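Long-range contact in hypothetical protein (Nostoc punctiforme, PDB 2INB), which probably takes part, as an XisH family protein, in the site-specific recombination of nitrogen-fixation genes in cyanobacteria: residues A[59-64]-A[73-78]. Residues are numbered along the deposited sequence; the frame is centred on the assembly and turned at random.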
ATOM      1  N   GLU A  59      -8.624  -5.511   9.238  1.00 15.43           N
ATOM      2  CA  GLU A  59      -8.077  -4.159   9.028  1.00 14.08           C
ATOM      3  C   GLU A  59      -9.250  -3.236   8.773  1.00 14.56           C
ATOM      4  O   GLU A  59      -9.896  -3.343   7.721  1.00 15.17           O
ATOM      5  CB  GLU A  59      -7.136  -4.220   7.797  1.00 15.52           C
ATOM      6  CG  GLU A  59      -6.711  -2.883   7.299  1.00 15.17           C
ATOM      7  CD  GLU A  59      -5.922  -2.939   6.005  1.00 15.24           C
ATOM      8  OE1 GLU A  59      -5.527  -4.057   5.604  1.00 18.45           O
ATOM      9  OE2 GLU A  59      -5.743  -1.825   5.394  1.00 14.91           O
ATOM     10  N   VAL A  60      -9.565  -2.376   9.733  1.00 16.04           N
ATOM     11  CA  VAL A  60     -10.761  -1.510   9.632  1.00 17.46           C
ATOM     12  C   VAL A  60     -10.408  -0.207   8.983  1.00 21.27           C
ATOM     13  O   VAL A  60      -9.516   0.501   9.458  1.00 19.05           O
ATOM     14  CB  VAL A  60     -11.386  -1.250  10.994  1.00 19.77           C
ATOM     15  CG1 VAL A  60     -12.619  -0.341  10.803  1.00 19.06           C
ATOM     16  CG2 VAL A  60     -11.787  -2.585  11.648  1.00 18.93           C
ATOM     17  N   LYS A  61     -11.159   0.139   7.931  1.00 22.06           N
ATOM     18  CA  LYS A  61     -11.068   1.448   7.257  1.00 20.47           C
ATOM     19  C   LYS A  61     -12.467   2.085   7.191  1.00 19.29           C
ATOM     20  O   LYS A  61     -13.506   1.364   7.084  1.00 20.76           O
ATOM     21  CB  LYS A  61     -10.450   1.296   5.865  1.00 24.53           C
ATOM     22  CG  LYS A  61      -9.013   0.763   5.931  1.00 21.32           C
ATOM     23  CD  LYS A  61      -8.094   1.797   6.569  1.00 25.89           C
ATOM     24  CE  LYS A  61      -6.652   1.390   6.569  1.00 24.15           C
ATOM     25  NZ  LYS A  61      -5.759   2.484   7.095  1.00 25.84           N
ATOM     26  N   SER A  62     -12.509   3.398   7.374  1.00 22.51           N
ATOM     27  CA  SER A  62     -13.739   4.145   7.260  1.00 22.63           C
ATOM     28  C   SER A  62     -13.853   4.827   5.905  1.00 24.86           C
ATOM     29  O   SER A  62     -14.951   5.197   5.477  1.00 24.66           O
ATOM     30  CB  SER A  62     -13.776   5.211   8.334  1.00 26.46           C
ATOM     31  OG  SER A  62     -12.750   6.148   8.071  1.00 26.70           O
ATOM     32  N   PHE A  63     -12.700   5.022   5.257  1.00 22.09           N
ATOM     33  CA  PHE A  63     -12.583   5.779   4.011  1.00 24.56           C
ATOM     34  C   PHE A  63     -13.051   7.226   4.189  1.00 31.35           C
ATOM     35  O   PHE A  63     -13.566   7.847   3.262  1.00 38.98           O
ATOM     36  CB  PHE A  63     -13.206   5.020   2.813  1.00 23.00           C
ATOM     37  CG  PHE A  63     -12.272   4.000   2.215  1.00 25.11           C
ATOM     38  CD1 PHE A  63     -12.102   2.784   2.843  1.00 24.28           C
ATOM     39  CD2 PHE A  63     -11.501   4.298   1.078  1.00 26.36           C
ATOM     40  CE1 PHE A  63     -11.199   1.823   2.350  1.00 25.74           C
ATOM     41  CE2 PHE A  63     -10.606   3.359   0.576  1.00 28.07           C
ATOM     42  CZ  PHE A  63     -10.446   2.139   1.208  1.00 24.98           C
ATOM     43  N   LEU A  64     -12.836   7.740   5.401  1.00 30.52           N
ATOM     44  CA  LEU A  64     -12.876   9.167   5.716  1.00 35.04           C
ATOM     45  C   LEU A  64     -11.483   9.613   6.249  1.00 37.49           C
ATOM     46  O   LEU A  64     -11.312  10.759   6.671  1.00 36.56           O
ATOM     47  CB  LEU A  64     -13.931   9.412   6.782  1.00 34.39           C
ATOM     48  CG  LEU A  64     -15.375   9.019   6.421  1.00 37.51           C
ATOM     49  N   PHE A  73      -7.068   4.391  -0.291  1.00 14.99           N
ATOM     50  CA  PHE A  73      -6.949   3.039  -0.845  1.00 14.86           C
ATOM     51  C   PHE A  73      -5.474   2.647  -0.962  1.00 12.91           C
ATOM     52  O   PHE A  73      -5.112   1.500  -0.703  1.00 15.66           O
ATOM     53  CB  PHE A  73      -7.666   2.901  -2.178  1.00 15.38           C
ATOM     54  CG  PHE A  73      -7.587   1.520  -2.763  1.00 16.18           C
ATOM     55  CD1 PHE A  73      -8.025   0.410  -2.061  1.00 18.61           C
ATOM     56  CD2 PHE A  73      -7.097   1.354  -4.053  1.00 18.88           C
ATOM     57  CE1 PHE A  73      -7.931  -0.863  -2.667  1.00 18.33           C
ATOM     58  CE2 PHE A  73      -7.012   0.078  -4.645  1.00 17.05           C
ATOM     59  CZ  PHE A  73      -7.466  -0.998  -3.953  1.00 14.86           C
ATOM     60  N   HIS A  74      -4.617   3.568  -1.365  1.00 14.58           N
ATOM     61  CA  HIS A  74      -3.210   3.220  -1.454  1.00 14.64           C
ATOM     62  C   HIS A  74      -2.666   2.691  -0.113  1.00 16.06           C
ATOM     63  O   HIS A  74      -2.013   1.636  -0.048  1.00 14.37           O
ATOM     64  CB  HIS A  74      -2.330   4.418  -1.807  1.00 15.42           C
ATOM     65  CG  HIS A  74      -2.587   5.011  -3.142  1.00 15.58           C
ATOM     66  ND1 HIS A  74      -2.719   4.255  -4.280  1.00 16.77           N
ATOM     67  CD2 HIS A  74      -2.638   6.313  -3.531  1.00 16.35           C
ATOM     68  CE1 HIS A  74      -2.897   5.071  -5.314  1.00 23.16           C
ATOM     69  NE2 HIS A  74      -2.864   6.326  -4.882  1.00 19.40           N
ATOM     70  N   THR A  75      -2.941   3.433   0.970  1.00 14.94           N
ATOM     71  CA  THR A  75      -2.455   3.038   2.294  1.00 13.88           C
ATOM     72  C   THR A  75      -3.151   1.773   2.749  1.00 15.68           C
ATOM     73  O   THR A  75      -2.511   0.875   3.293  1.00 16.13           O
ATOM     74  CB  THR A  75      -2.676   4.191   3.282  1.00 13.56           C
ATOM     75  OG1 THR A  75      -1.879   5.317   2.853  1.00 17.64           O
ATOM     76  CG2 THR A  75      -2.384   3.811   4.760  1.00 17.64           C
ATOM     77  N   ALA A  76      -4.461   1.672   2.514  1.00 15.43           N
ATOM     78  CA  ALA A  76      -5.195   0.481   2.932  1.00 16.56           C
ATOM     79  C   ALA A  76      -4.664  -0.781   2.265  1.00 15.53           C
ATOM     80  O   ALA A  76      -4.579  -1.852   2.875  1.00 15.34           O
ATOM     81  CB  ALA A  76      -6.722   0.610   2.660  1.00 16.87           C
ATOM     82  N   LEU A  77      -4.360  -0.659   0.984  1.00 14.10           N
ATOM     83  CA  LEU A  77      -3.851  -1.790   0.193  1.00 14.75           C
ATOM     84  C   LEU A  77      -2.450  -2.182   0.654  1.00 14.60           C
ATOM     85  O   LEU A  77      -2.133  -3.357   0.815  1.00 15.10           O
ATOM     86  CB  LEU A  77      -3.854  -1.418  -1.287  1.00 14.90           C
ATOM     87  CG  LEU A  77      -3.302  -2.490  -2.218  1.00 14.01           C
ATOM     88  CD1 LEU A  77      -4.208  -3.787  -2.124  1.00 17.04           C
ATOM     89  CD2 LEU A  77      -3.283  -1.973  -3.702  1.00 14.84           C
ATOM     90  N   GLY A  78      -1.579  -1.201   0.832  1.00 13.35           N
ATOM     91  CA  GLY A  78      -0.196  -1.509   1.292  1.00 13.10           C
ATOM     92  C   GLY A  78      -0.220  -2.176   2.660  1.00 13.18           C
ATOM     93  O   GLY A  78       0.501  -3.169   2.921  1.00 14.20           O
TER
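A76 and F63, followed by K61, bury the most surface where the end of strand 54-60 and the residues after it face helix 69-88. Together with strand 94-101 these elements form a beta-alpha-beta unit in a protein of the PDDEXK clan, and E59 and K61 are spaced like the acid-x-lysine end of that clan's signature. A76 points its methyl toward 59-64, where CB lies 4.0 Å from K61 CE and 4.3 Å from F63 CZ. F73 N and A76 CB lie obliquely to the F63 ring, whose CE2 is 3.8 Å from F73 N and 4.1 Å from F73 CB, and an edge-to-face pairing with F109 flanks it. K61 bends at chi2 (-67°) and then runs extended past A76 to NZ, which forms a salt bridge with E72 and a hydrogen bond with Q79, both on the same helix. The E59 chain is extended, with CG anti to the backbone N (chi1 169°), and its carboxylate meets the helix backbone. An alanine in place of E59 would probably deprive the A76 carbonyl of its close carboxylate neighbour and open a gap beside the helix. E59 OE2 lies 2.8 Å from A76 O and 3.4 Å from A76 CA.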